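PDB 7BYY: acetyltransferase from Escherichia coli, which probably transfers an acetyl group from acetyl-CoA to the amino group of glycyl-tRNA(Gly), acting as a GNAT-family toxin. Local coordinates for residues A[91-100]-A[134-142]; A[63-71]-A[104-114]. The protein carries 1 engineered substitution. All blocks are in the same frame, centred on the assembly; numbering follows the deposited sequence.

Interaction 1: residues A[91-100]-A[134-142]; sequences QPSEIGVVRL and PIKGVYLDA
Lys-136 sets CG anti to its carbonyl carbon (chi1 -71°) and then bends at chi2 (-59°), which carries it over Ile-95 before its outer half runs extended toward Gln-91. Lys-136 CG lies 3.6 Å from Ile-95 CG2, the two side chains crossing at about a right angle. At the far end Lys-136 NZ meets Gln-91 OE1 at 3.2 Å, a weak hydrogen bond between side chains that arrive from opposite directions. Farther along, Arg-99 and Tyr-139 both carry CG opposite the backbone N, which sets their side chains alongside one another, pointing the same way. Arg-99 CG approaches the ring edge, near its plane, 4.1 Å from Tyr-139 CD1, while the guanidinium continues to Thr-74 and to a cation-pi contact with Tyr-76.

The backbones supply the regular part. Lys-136 N donates to Gly-96 O at 2.8 Å, ahead of a parallel ladder in which Val-98 uses both its polar atoms: its N reaches Gly-137 O at 3.1 Å, and its O accepts from Tyr-139 N at 3.1 Å. Leu-100 N then bonds to Tyr-139 O at 2.8 Å. The strands run parallel, their short axes 34° apart. On the face of Val-98, Leu-100, Val-138 and Leu-140 the contact is apolar, with Leu-100 CD2 4.0 Å from Leu-140 CD2; helix 114-132 covers Val-98 and Leu-100, and Tyr-150 packs on both leucines.

These strands are the two arms of a beta-alpha-beta unit whose intervening helix is 114-132. Chemically the contact is divided. Backbone amides and mostly apolar side-chain groups join the strands, whereas the Lys-136 ammonium finds its stronger partners, Asn-51 O and the Asp-53 carboxylate, on the second subunit. That acidic partner would tend to keep the lysine protonated, making its charge part of the dimer interface.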
ATOM      1  N   GLN A  91       7.034  15.750  -8.061  1.00 79.29           N
ATOM      2  CA  GLN A  91       6.818  14.427  -7.500  1.00 74.48           C
ATOM      3  C   GLN A  91       7.992  14.033  -6.616  1.00 72.19           C
ATOM      4  O   GLN A  91       9.133  14.428  -6.877  1.00 72.56           O
ATOM      5  CB  GLN A  91       6.631  13.380  -8.608  1.00 74.36           C
ATOM      6  CG  GLN A  91       5.410  13.618  -9.491  1.00 74.50           C
ATOM      7  CD  GLN A  91       4.100  13.315  -8.785  1.00 71.28           C
ATOM      8  OE1 GLN A  91       3.973  12.305  -8.092  1.00 66.05           O
ATOM      9  NE2 GLN A  91       3.115  14.189  -8.963  1.00 73.33           N
ATOM     10  N   PRO A  92       7.740  13.259  -5.563  1.00 68.41           N
ATOM     11  CA  PRO A  92       8.825  12.855  -4.661  1.00 68.11           C
ATOM     12  C   PRO A  92       9.767  11.859  -5.322  1.00 68.07           C
ATOM     13  O   PRO A  92       9.469  11.252  -6.353  1.00 68.08           O
ATOM     14  CB  PRO A  92       8.087  12.228  -3.474  1.00 64.62           C
ATOM     15  CG  PRO A  92       6.776  11.787  -4.036  1.00 62.17           C
ATOM     16  CD  PRO A  92       6.425  12.790  -5.092  1.00 64.04           C
ATOM     17  N   SER A  93      10.935  11.697  -4.694  1.00 67.75           N
ATOM     18  CA  SER A  93      11.963  10.816  -5.239  1.00 66.62           C
ATOM     19  C   SER A  93      11.494   9.369  -5.307  1.00 60.35           C
ATOM     20  O   SER A  93      11.881   8.633  -6.221  1.00 59.60           O
ATOM     21  CB  SER A  93      13.238  10.927  -4.399  1.00 70.53           C
ATOM     22  OG  SER A  93      14.221   9.997  -4.822  1.00 73.86           O
ATOM     23  N   GLU A  94      10.665   8.943  -4.357  1.00 56.70           N
ATOM     24  CA  GLU A  94      10.099   7.601  -4.340  1.00 55.33           C
ATOM     25  C   GLU A  94       8.600   7.692  -4.583  1.00 51.68           C
ATOM     26  O   GLU A  94       7.914   8.515  -3.966  1.00 49.12           O
ATOM     27  CB  GLU A  94      10.383   6.902  -3.010  1.00 59.77           C
ATOM     28  CG  GLU A  94      11.837   6.959  -2.574  1.00 66.39           C
ATOM     29  CD  GLU A  94      12.676   5.871  -3.212  1.00 73.43           C
ATOM     30  OE1 GLU A  94      12.107   4.816  -3.572  1.00 72.12           O
ATOM     31  OE2 GLU A  94      13.902   6.072  -3.361  1.00 80.22           O
ATOM     32  N   ILE A  95       8.096   6.850  -5.478  1.00 51.95           N
ATOM     33  CA  ILE A  95       6.697   6.866  -5.893  1.00 51.06           C
ATOM     34  C   ILE A  95       6.067   5.554  -5.444  1.00 46.96           C
ATOM     35  O   ILE A  95       6.432   4.479  -5.934  1.00 47.36           O
ATOM     36  CB  ILE A  95       6.560   7.059  -7.410  1.00 55.35           C
ATOM     37  CG1 ILE A  95       6.961   8.480  -7.805  1.00 61.37           C
ATOM     38  CG2 ILE A  95       5.142   6.764  -7.866  1.00 54.06           C
ATOM     39  CD1 ILE A  95       6.134   9.554  -7.131  1.00 63.57           C
ATOM     40  N   GLY A  96       5.115   5.636  -4.510  1.00 41.07           N
ATOM     41  CA  GLY A  96       4.405   4.460  -4.046  1.00 36.73           C
ATOM     42  C   GLY A  96       3.217   4.164  -4.938  1.00 35.77           C
ATOM     43  O   GLY A  96       2.406   5.050  -5.222  1.00 37.82           O
ATOM     44  N   VAL A  97       3.126   2.914  -5.397  1.00 32.75           N
ATOM     45  CA  VAL A  97       2.059   2.472  -6.289  1.00 33.22           C
ATOM     46  C   VAL A  97       1.618   1.072  -5.880  1.00 30.34           C
ATOM     47  O   VAL A  97       2.261   0.400  -5.072  1.00 30.60           O
ATOM     48  CB  VAL A  97       2.483   2.464  -7.776  1.00 33.32           C
ATOM     49  CG1 VAL A  97       2.877   3.859  -8.249  1.00 31.90           C
ATOM     50  CG2 VAL A  97       3.605   1.457  -8.003  1.00 32.17           C
ATOM     51  N   VAL A  98       0.511   0.632  -6.465  1.00 28.28           N
ATOM     52  CA  VAL A  98       0.067  -0.752  -6.364  1.00 30.90           C
ATOM     53  C   VAL A  98       0.471  -1.458  -7.650  1.00 35.76           C
ATOM     54  O   VAL A  98       0.106  -1.018  -8.747  1.00 37.34           O
ATOM     55  CB  VAL A  98      -1.447  -0.846  -6.130  1.00 27.65           C
ATOM     56  CG1 VAL A  98      -1.924  -2.277  -6.343  1.00 25.60           C
ATOM     57  CG2 VAL A  98      -1.796  -0.362  -4.728  1.00 29.39           C
ATOM     58  N   ARG A  99       1.230  -2.542  -7.530  1.00 36.69           N
ATOM     59  CA  ARG A  99       1.672  -3.283  -8.702  1.00 39.35           C
ATOM     60  C   ARG A  99       0.694  -4.407  -9.016  1.00 39.95           C
ATOM     61  O   ARG A  99       0.343  -5.199  -8.136  1.00 39.90           O
ATOM     62  CB  ARG A  99       3.074  -3.860  -8.507  1.00 42.27           C
ATOM     63  CG  ARG A  99       3.518  -4.716  -9.684  1.00 46.95           C
ATOM     64  CD  ARG A  99       4.924  -5.245  -9.517  1.00 53.73           C
ATOM     65  NE  ARG A  99       5.143  -5.779  -8.180  1.00 60.47           N
ATOM     66  CZ  ARG A  99       6.068  -6.683  -7.880  1.00 65.48           C
ATOM     67  NH1 ARG A  99       6.859  -7.161  -8.834  1.00 64.70           N
ATOM     68  NH2 ARG A  99       6.199  -7.109  -6.626  1.00 67.57           N
ATOM     69  N   LEU A 100       0.256  -4.465 -10.272  1.00 36.89           N
ATOM     70  CA  LEU A 100      -0.516  -5.591 -10.782  1.00 36.12           C
ATOM     71  C   LEU A 100       0.470  -6.612 -11.333  1.00 39.68           C
ATOM     72  O   LEU A 100       1.139  -6.359 -12.341  1.00 43.49           O
ATOM     73  CB  LEU A 100      -1.500  -5.131 -11.855  1.00 36.04           C
ATOM     74  CG  LEU A 100      -2.568  -6.141 -12.273  1.00 37.95           C
ATOM     75  CD1 LEU A 100      -3.435  -6.490 -11.084  1.00 38.50           C
ATOM     76  CD2 LEU A 100      -3.417  -5.597 -13.408  1.00 38.98           C
ATOM     77  N   PRO A 134      -2.217   6.424   0.474  1.00 46.15           N
ATOM     78  CA  PRO A 134      -2.160   7.094  -0.830  1.00 43.14           C
ATOM     79  C   PRO A 134      -1.133   6.446  -1.743  1.00 40.84           C
ATOM     80  O   PRO A 134      -0.022   6.112  -1.325  1.00 39.49           O
ATOM     81  CB  PRO A 134      -1.761   8.534  -0.478  1.00 44.06           C
ATOM     82  CG  PRO A 134      -2.023   8.668   0.996  1.00 46.82           C
ATOM     83  CD  PRO A 134      -1.782   7.306   1.565  1.00 46.86           C
ATOM     84  N   ILE A 135      -1.524   6.264  -3.002  1.00 40.65           N
ATOM     85  CA  ILE A 135      -0.639   5.740  -4.030  1.00 42.10           C
ATOM     86  C   ILE A 135      -0.791   6.604  -5.274  1.00 42.79           C
ATOM     87  O   ILE A 135      -1.793   7.295  -5.460  1.00 43.95           O
ATOM     88  CB  ILE A 135      -0.915   4.250  -4.339  1.00 42.62           C
ATOM     89  CG1 ILE A 135      -2.376   4.012  -4.738  1.00 43.25           C
ATOM     90  CG2 ILE A 135      -0.572   3.392  -3.135  1.00 42.34           C
ATOM     91  CD1 ILE A 135      -2.680   4.243  -6.203  1.00 47.89           C
ATOM     92  N   LYS A 136       0.237   6.579  -6.121  1.00 43.67           N
ATOM     93  CA  LYS A 136       0.229   7.397  -7.326  1.00 46.81           C
ATOM     94  C   LYS A 136      -0.478   6.728  -8.495  1.00 50.19           C
ATOM     95  O   LYS A 136      -0.950   7.427  -9.398  1.00 49.92           O
ATOM     96  CB  LYS A 136       1.661   7.757  -7.729  1.00 44.34           C
ATOM     97  CG  LYS A 136       2.323   8.751  -6.791  1.00 41.51           C
ATOM     98  CD  LYS A 136       1.527  10.040  -6.723  1.00 40.53           C
ATOM     99  CE  LYS A 136       2.160  11.034  -5.771  1.00 41.00           C
ATOM    100  NZ  LYS A 136       1.563  12.385  -5.947  1.00 45.49           N
ATOM    101  N   GLY A 137      -0.570   5.403  -8.497  1.00 54.25           N
ATOM    102  CA  GLY A 137      -1.235   4.710  -9.583  1.00 54.41           C
ATOM    103  C   GLY A 137      -0.984   3.218  -9.500  1.00 52.00           C
ATOM    104  O   GLY A 137      -0.705   2.681  -8.428  1.00 50.91           O
ATOM    105  N   VAL A 138      -1.088   2.562 -10.653  1.00 44.37           N
ATOM    106  CA  VAL A 138      -0.891   1.123 -10.764  1.00 40.09           C
ATOM    107  C   VAL A 138       0.204   0.857 -11.787  1.00 39.84           C
ATOM    108  O   VAL A 138       0.167   1.389 -12.904  1.00 37.51           O
ATOM    109  CB  VAL A 138      -2.192   0.397 -11.152  1.00 38.05           C
ATOM    110  CG1 VAL A 138      -1.906  -1.059 -11.491  1.00 37.30           C
ATOM    111  CG2 VAL A 138      -3.205   0.491 -10.025  1.00 36.20           C
ATOM    112  N   TYR A 139       1.176   0.039 -11.401  1.00 38.12           N
ATOM    113  CA  TYR A 139       2.277  -0.362 -12.259  1.00 35.90           C
ATOM    114  C   TYR A 139       2.139  -1.840 -12.600  1.00 35.70           C
ATOM    115  O   TYR A 139       1.635  -2.633 -11.800  1.00 32.88           O
ATOM    116  CB  TYR A 139       3.621  -0.090 -11.572  1.00 32.73           C
ATOM    117  CG  TYR A 139       4.826  -0.646 -12.296  1.00 34.99           C
ATOM    118  CD1 TYR A 139       5.320  -1.911 -11.993  1.00 35.63           C
ATOM    119  CD2 TYR A 139       5.479   0.095 -13.269  1.00 36.97           C
ATOM    120  CE1 TYR A 139       6.421  -2.424 -12.647  1.00 35.71           C
ATOM    121  CE2 TYR A 139       6.584  -0.409 -13.927  1.00 40.49           C
ATOM    122  CZ  TYR A 139       7.051  -1.670 -13.612  1.00 39.08           C
ATOM    123  OH  TYR A 139       8.151  -2.176 -14.263  1.00 40.96           O
ATOM    124  N   LEU A 140       2.581  -2.212 -13.799  1.00 37.54           N
ATOM    125  CA  LEU A 140       2.549  -3.609 -14.205  1.00 37.49           C
ATOM    126  C   LEU A 140       3.614  -3.854 -15.262  1.00 38.87           C
ATOM    127  O   LEU A 140       4.155  -2.923 -15.863  1.00 42.49           O
ATOM    128  CB  LEU A 140       1.162  -4.018 -14.722  1.00 37.73           C
ATOM    129  CG  LEU A 140       0.516  -3.269 -15.890  1.00 35.91           C
ATOM    130  CD1 LEU A 140       0.983  -3.807 -17.232  1.00 34.93           C
ATOM    131  CD2 LEU A 140      -0.993  -3.386 -15.779  1.00 34.31           C
ATOM    132  N   ASP A 141       3.900  -5.132 -15.483  1.00 39.10           N
ATOM    133  CA  ASP A 141       4.849  -5.584 -16.497  1.00 44.65           C
ATOM    134  C   ASP A 141       4.074  -6.487 -17.452  1.00 46.06           C
ATOM    135  O   ASP A 141       3.846  -7.665 -17.158  1.00 44.40           O
ATOM    136  CB  ASP A 141       6.030  -6.303 -15.851  1.00 49.00           C
ATOM    137  CG  ASP A 141       7.119  -5.348 -15.396  1.00 55.02           C
ATOM    138  OD1 ASP A 141       7.731  -4.682 -16.259  1.00 59.28           O
ATOM    139  OD2 ASP A 141       7.364  -5.266 -14.172  1.00 55.32           O
ATOM    140  N   ALA A 142       3.669  -5.938 -18.594  1.00 50.89           N
ATOM    141  CA  ALA A 142       2.700  -6.588 -19.467  1.00 56.68           C
ATOM    142  C   ALA A 142       3.378  -7.554 -20.431  1.00 62.61           C
ATOM    143  O   ALA A 142       4.334  -7.189 -21.120  1.00 62.99           O
ATOM    144  CB  ALA A 142       1.908  -5.544 -20.256  1.00 58.29           C
TER

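Interaction 2: residues A[63-71]-A[104-114]; sequences QSGELIGIC and GVARKYQKRGF
Ile-68 meets Tyr-109 over one ring face: its CG1 lies 3.6 Å from the centroid of the Tyr-109 ring and 12° off the ring normal, a CH-pi contact close to the ring axis. The other branch, Ile-68 CG2, anti to the backbone N, stays against the CB end of Tyr-109 and also reaches Phe-114 CD2 at 3.8 Å. One isoleucine thus spans two aromatic residues. Nearer the solvent, Lys-108 crosses Glu-66 at about a right angle and forms a salt bridge; its NZ is 3.1 Å from Glu-66 OE2, on the syn lone pair. The other carboxylate oxygen sits implausibly close to the Tyr-109 hydroxyl, so its placement is doubtful.

Behind the side chains, antiparallel backbone pairing sets the spacing. Ala-106 N donates to Ile-68 O at 2.7 Å, nearly straight at 170°. Gly-69 and Val-105 form a non-hydrogen-bonded pair, followed by the hydrogen-bonded pair of Ile-70 and Gly-104, with Ile-70 N to Gly-104 O at 3.0 Å and Gly-104 N to Ile-70 O at 3.2 Å. On the other edge of the strand, Ile-68 and Gly-69 both face Leu-59, a classic beta bulge.

A further layer positions Tyr-109. Its N bonds to Ala-106 O at 3.0 Å in a 3-10 turn, and Gln-110 NE2 returns to Val-105 O at 2.9 Å, tying the loop to the strand end. Arg-107, in the same turn, makes a salt bridge and a backbone hydrogen bond to Asp-31.

Beyond the turn, Gly-113 takes the N-cap position of helix 114-132. The GNAT hallmark here is the Q/R-x-x-G-x-G/A signature: Gln-110 to Gly-113 fits its Q-x-x-G part, while Asp-115 stands where glycine or alanine is usual. The loop after strand 94-105 is then probably the pyrophosphate-binding loop for acetyl-CoA.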
ATOM      1  N   GLN A  63     -23.214 -19.961 -10.499  1.00 52.94           N
ATOM      2  CA  GLN A  63     -23.916 -21.225 -10.685  1.00 57.01           C
ATOM      3  C   GLN A  63     -23.002 -22.416 -10.421  1.00 54.79           C
ATOM      4  O   GLN A  63     -23.296 -23.263  -9.570  1.00 55.77           O
ATOM      5  CB  GLN A  63     -24.497 -21.294 -12.101  1.00 62.18           C
ATOM      6  CG  GLN A  63     -25.415 -22.480 -12.335  1.00 67.93           C
ATOM      7  CD  GLN A  63     -26.609 -22.482 -11.401  1.00 71.44           C
ATOM      8  OE1 GLN A  63     -27.265 -21.455 -11.208  1.00 71.95           O
ATOM      9  NE2 GLN A  63     -26.893 -23.637 -10.807  1.00 72.46           N
ATOM     10  N   SER A  64     -21.881 -22.491 -11.138  1.00 51.77           N
ATOM     11  CA  SER A  64     -21.007 -23.655 -11.086  1.00 47.79           C
ATOM     12  C   SER A  64     -19.851 -23.517 -10.104  1.00 45.26           C
ATOM     13  O   SER A  64     -19.265 -24.535  -9.719  1.00 45.77           O
ATOM     14  CB  SER A  64     -20.439 -23.947 -12.479  1.00 43.85           C
ATOM     15  OG  SER A  64     -19.432 -23.009 -12.817  1.00 40.53           O
ATOM     16  N   GLY A  65     -19.501 -22.298  -9.699  1.00 42.08           N
ATOM     17  CA  GLY A  65     -18.384 -22.088  -8.802  1.00 38.83           C
ATOM     18  C   GLY A  65     -17.026 -22.047  -9.464  1.00 38.75           C
ATOM     19  O   GLY A  65     -16.021 -21.879  -8.761  1.00 36.63           O
ATOM     20  N   GLU A  66     -16.963 -22.173 -10.788  1.00 46.38           N
ATOM     21  CA  GLU A  66     -15.693 -22.288 -11.492  1.00 45.09           C
ATOM     22  C   GLU A  66     -14.893 -20.990 -11.423  1.00 40.59           C
ATOM     23  O   GLU A  66     -15.445 -19.885 -11.380  1.00 38.88           O
ATOM     24  CB  GLU A  66     -15.926 -22.669 -12.955  1.00 44.71           C
ATOM     25  CG  GLU A  66     -16.207 -24.145 -13.189  1.00 48.56           C
ATOM     26  CD  GLU A  66     -15.710 -24.624 -14.543  1.00 52.76           C
ATOM     27  OE1 GLU A  66     -15.041 -23.832 -15.240  1.00 53.00           O
ATOM     28  OE2 GLU A  66     -15.981 -25.791 -14.908  1.00 55.24           O
ATOM     29  N   LEU A  67     -13.571 -21.139 -11.419  1.00 38.91           N
ATOM     30  CA  LEU A  67     -12.656 -20.001 -11.363  1.00 36.87           C
ATOM     31  C   LEU A  67     -12.528 -19.426 -12.767  1.00 38.51           C
ATOM     32  O   LEU A  67     -11.857 -19.999 -13.629  1.00 40.61           O
ATOM     33  CB  LEU A  67     -11.304 -20.428 -10.804  1.00 35.32           C
ATOM     34  CG  LEU A  67     -10.251 -19.326 -10.655  1.00 36.27           C
ATOM     35  CD1 LEU A  67     -10.787 -18.177  -9.812  1.00 35.12           C
ATOM     36  CD2 LEU A  67      -8.968 -19.882 -10.059  1.00 37.59           C
ATOM     37  N   ILE A  68     -13.178 -18.287 -13.001  1.00 37.26           N
ATOM     38  CA  ILE A  68     -13.150 -17.671 -14.323  1.00 35.82           C
ATOM     39  C   ILE A  68     -11.864 -16.880 -14.518  1.00 35.12           C
ATOM     40  O   ILE A  68     -11.179 -17.016 -15.538  1.00 34.12           O
ATOM     41  CB  ILE A  68     -14.396 -16.790 -14.523  1.00 34.75           C
ATOM     42  CG1 ILE A  68     -15.648 -17.664 -14.604  1.00 36.66           C
ATOM     43  CG2 ILE A  68     -14.250 -15.928 -15.771  1.00 33.78           C
ATOM     44  CD1 ILE A  68     -16.904 -16.989 -14.090  1.00 37.34           C
ATOM     45  N   GLY A  69     -11.514 -16.045 -13.544  1.00 35.50           N
ATOM     46  CA  GLY A  69     -10.302 -15.256 -13.637  1.00 35.62           C
ATOM     47  C   GLY A  69      -9.673 -15.049 -12.277  1.00 36.57           C
ATOM     48  O   GLY A  69     -10.310 -15.226 -11.233  1.00 37.14           O
ATOM     49  N   ILE A  70      -8.397 -14.670 -12.305  1.00 38.34           N
ATOM     50  CA  ILE A  70      -7.638 -14.374 -11.099  1.00 39.53           C
ATOM     51  C   ILE A  70      -6.888 -13.066 -11.313  1.00 39.41           C
ATOM     52  O   ILE A  70      -6.662 -12.626 -12.443  1.00 34.73           O
ATOM     53  CB  ILE A  70      -6.655 -15.508 -10.728  1.00 40.68           C
ATOM     54  CG1 ILE A  70      -6.395 -15.522  -9.221  1.00 37.98           C
ATOM     55  CG2 ILE A  70      -5.349 -15.362 -11.497  1.00 42.94           C
ATOM     56  CD1 ILE A  70      -7.602 -15.895  -8.400  1.00 38.46           C
ATOM     57  N   CYS A  71      -6.504 -12.443 -10.201  1.00 41.33           N
ATOM     58  CA  CYS A  71      -5.821 -11.156 -10.262  1.00 40.07           C
ATOM     59  C   CYS A  71      -5.068 -10.948  -8.956  1.00 38.73           C
ATOM     60  O   CYS A  71      -5.695 -10.745  -7.912  1.00 40.95           O
ATOM     61  CB  CYS A  71      -6.823 -10.038 -10.502  1.00 38.51           C
ATOM     62  SG  CYS A  71      -6.140  -8.414 -10.224  1.00 38.32           S
ATOM     63  N   GLY A 104      -5.208 -13.187 -15.216  1.00 43.52           N
ATOM     64  CA  GLY A 104      -5.507 -14.154 -16.257  1.00 41.40           C
ATOM     65  C   GLY A 104      -6.957 -14.580 -16.213  1.00 38.82           C
ATOM     66  O   GLY A 104      -7.543 -14.722 -15.140  1.00 37.39           O
ATOM     67  N   VAL A 105      -7.530 -14.774 -17.398  1.00 37.49           N
ATOM     68  CA  VAL A 105      -8.883 -15.291 -17.562  1.00 34.18           C
ATOM     69  C   VAL A 105      -8.776 -16.679 -18.175  1.00 38.58           C
ATOM     70  O   VAL A 105      -8.055 -16.869 -19.162  1.00 41.35           O
ATOM     71  CB  VAL A 105      -9.744 -14.367 -18.442  1.00 33.22           C
ATOM     72  CG1 VAL A 105     -11.042 -15.064 -18.839  1.00 33.89           C
ATOM     73  CG2 VAL A 105     -10.031 -13.058 -17.725  1.00 32.25           C
ATOM     74  N   ALA A 106      -9.481 -17.645 -17.587  1.00 41.13           N
ATOM     75  CA  ALA A 106      -9.480 -18.999 -18.121  1.00 44.30           C
ATOM     76  C   ALA A 106      -9.916 -18.993 -19.583  1.00 48.25           C
ATOM     77  O   ALA A 106     -10.756 -18.193 -20.001  1.00 48.22           O
ATOM     78  CB  ALA A 106     -10.394 -19.904 -17.294  1.00 42.16           C
ATOM     79  N   ARG A 107      -9.325 -19.900 -20.364  1.00 53.00           N
ATOM     80  CA  ARG A 107      -9.459 -19.827 -21.816  1.00 56.21           C
ATOM     81  C   ARG A 107     -10.898 -20.042 -22.269  1.00 54.45           C
ATOM     82  O   ARG A 107     -11.343 -19.426 -23.244  1.00 55.43           O
ATOM     83  CB  ARG A 107      -8.531 -20.844 -22.480  1.00 61.74           C
ATOM     84  CG  ARG A 107      -7.100 -20.356 -22.642  1.00 64.76           C
ATOM     85  CD  ARG A 107      -6.396 -21.095 -23.761  1.00 67.53           C
ATOM     86  NE  ARG A 107      -6.434 -22.538 -23.549  1.00 68.74           N
ATOM     87  CZ  ARG A 107      -6.548 -23.432 -24.523  1.00 69.67           C
ATOM     88  NH1 ARG A 107      -6.638 -23.035 -25.785  1.00 70.11           N
ATOM     89  NH2 ARG A 107      -6.574 -24.726 -24.233  1.00 70.90           N
ATOM     90  N   LYS A 108     -11.641 -20.906 -21.581  1.00 49.61           N
ATOM     91  CA  LYS A 108     -13.018 -21.161 -21.988  1.00 48.88           C
ATOM     92  C   LYS A 108     -13.970 -20.031 -21.615  1.00 48.00           C
ATOM     93  O   LYS A 108     -15.170 -20.144 -21.888  1.00 47.80           O
ATOM     94  CB  LYS A 108     -13.514 -22.484 -21.398  1.00 49.33           C
ATOM     95  CG  LYS A 108     -13.674 -22.507 -19.894  1.00 47.64           C
ATOM     96  CD  LYS A 108     -14.596 -23.644 -19.487  1.00 49.09           C
ATOM     97  CE  LYS A 108     -14.090 -24.350 -18.247  1.00 51.61           C
ATOM     98  NZ  LYS A 108     -14.967 -25.495 -17.869  1.00 54.92           N
ATOM     99  N   TYR A 109     -13.472 -18.955 -21.001  1.00 46.78           N
ATOM    100  CA  TYR A 109     -14.250 -17.746 -20.770  1.00 44.82           C
ATOM    101  C   TYR A 109     -13.681 -16.530 -21.485  1.00 43.91           C
ATOM    102  O   TYR A 109     -14.244 -15.437 -21.358  1.00 44.67           O
ATOM    103  CB  TYR A 109     -14.345 -17.428 -19.272  1.00 46.42           C
ATOM    104  CG  TYR A 109     -14.736 -18.593 -18.400  1.00 50.65           C
ATOM    105  CD1 TYR A 109     -13.771 -19.420 -17.845  1.00 52.41           C
ATOM    106  CD2 TYR A 109     -16.070 -18.856 -18.112  1.00 51.80           C
ATOM    107  CE1 TYR A 109     -14.116 -20.482 -17.039  1.00 52.04           C
ATOM    108  CE2 TYR A 109     -16.428 -19.919 -17.304  1.00 51.85           C
ATOM    109  CZ  TYR A 109     -15.445 -20.727 -16.773  1.00 53.06           C
ATOM    110  OH  TYR A 109     -15.789 -21.786 -15.973  1.00 56.32           O
ATOM    111  N   GLN A 110     -12.579 -16.680 -22.215  1.00 45.66           N
ATOM    112  CA  GLN A 110     -11.958 -15.544 -22.876  1.00 49.74           C
ATOM    113  C   GLN A 110     -12.843 -15.035 -24.014  1.00 48.88           C
ATOM    114  O   GLN A 110     -13.864 -15.635 -24.365  1.00 47.54           O
ATOM    115  CB  GLN A 110     -10.572 -15.921 -23.396  1.00 55.57           C
ATOM    116  CG  GLN A 110      -9.547 -16.161 -22.297  1.00 58.40           C
ATOM    117  CD  GLN A 110      -8.190 -16.576 -22.836  1.00 62.97           C
ATOM    118  OE1 GLN A 110      -8.006 -16.712 -24.047  1.00 66.68           O
ATOM    119  NE2 GLN A 110      -7.233 -16.784 -21.938  1.00 62.83           N
ATOM    120  N   LYS A 111     -12.433 -13.900 -24.584  1.00 51.55           N
ATOM    121  CA  LYS A 111     -13.163 -13.238 -25.667  1.00 53.70           C
ATOM    122  C   LYS A 111     -14.594 -12.892 -25.260  1.00 54.02           C
ATOM    123  O   LYS A 111     -15.498 -12.860 -26.097  1.00 57.27           O
ATOM    124  CB  LYS A 111     -13.162 -14.088 -26.943  1.00 53.97           C
ATOM    125  CG  LYS A 111     -11.918 -13.928 -27.797  1.00 55.14           C
ATOM    126  CD  LYS A 111     -11.884 -14.948 -28.925  1.00 60.59           C
ATOM    127  CE  LYS A 111     -10.884 -14.557 -30.007  1.00 64.70           C
ATOM    128  NZ  LYS A 111     -11.406 -13.481 -30.903  1.00 66.66           N
ATOM    129  N   ARG A 112     -14.812 -12.623 -23.969  1.00 49.46           N
ATOM    130  CA  ARG A 112     -16.159 -12.344 -23.487  1.00 47.45           C
ATOM    131  C   ARG A 112     -16.219 -11.164 -22.523  1.00 44.13           C
ATOM    132  O   ARG A 112     -17.258 -10.962 -21.883  1.00 41.39           O
ATOM    133  CB  ARG A 112     -16.753 -13.590 -22.819  1.00 47.10           C
ATOM    134  CG  ARG A 112     -17.435 -14.541 -23.788  1.00 51.35           C
ATOM    135  CD  ARG A 112     -18.637 -15.211 -23.148  1.00 57.15           C
ATOM    136  NE  ARG A 112     -18.277 -16.469 -22.500  1.00 61.96           N
ATOM    137  CZ  ARG A 112     -18.941 -17.005 -21.480  1.00 61.53           C
ATOM    138  NH1 ARG A 112     -20.007 -16.391 -20.981  1.00 60.15           N
ATOM    139  NH2 ARG A 112     -18.535 -18.156 -20.957  1.00 60.33           N
ATOM    140  N   GLY A 113     -15.151 -10.381 -22.399  1.00 45.80           N
ATOM    141  CA  GLY A 113     -15.161  -9.201 -21.565  1.00 47.84           C
ATOM    142  C   GLY A 113     -14.811  -9.429 -20.111  1.00 46.51           C
ATOM    143  O   GLY A 113     -14.715  -8.452 -19.355  1.00 34.07           O
ATOM    144  N   PHE A 114     -14.624 -10.681 -19.687  1.00 48.13           N
ATOM    145  CA  PHE A 114     -14.196 -10.940 -18.318  1.00 47.15           C
ATOM    146  C   PHE A 114     -12.777 -10.454 -18.061  1.00 50.97           C
ATOM    147  O   PHE A 114     -12.382 -10.323 -16.897  1.00 50.24           O
ATOM    148  CB  PHE A 114     -14.312 -12.431 -18.007  1.00 43.12           C
ATOM    149  CG  PHE A 114     -15.726 -12.931 -17.966  1.00 38.42           C
ATOM    150  CD1 PHE A 114     -16.708 -12.209 -17.307  1.00 37.79           C
ATOM    151  CD2 PHE A 114     -16.076 -14.117 -18.588  1.00 37.03           C
ATOM    152  CE1 PHE A 114     -18.016 -12.662 -17.265  1.00 38.00           C
ATOM    153  CE2 PHE A 114     -17.379 -14.577 -18.552  1.00 37.31           C
ATOM    154  CZ  PHE A 114     -18.351 -13.846 -17.889  1.00 38.10           C
TER

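Interactions 1 and 2 have centres 27 Å apart, on opposite sides of the chain's centre, yet they share strand 94-105. Interaction 1 pairs its first half with 137-142, whereas interaction 2 pairs its end with the start of 67-79, its antiparallel neighbour on the other side. Along the chain the segments alternate: 63-71, 91-100, 104-114, 134-142. The contacts meet where Leu-100 CD1 packs 3.4 Å from Cys-71 SG. Helix 114-132 leaves the loop of interaction 2 and leads toward the second strand of interaction 1. Together they tie central strand 94-105 to its neighbours on either side, joining the probable cofactor loop at one end to the dimer-facing side at the other.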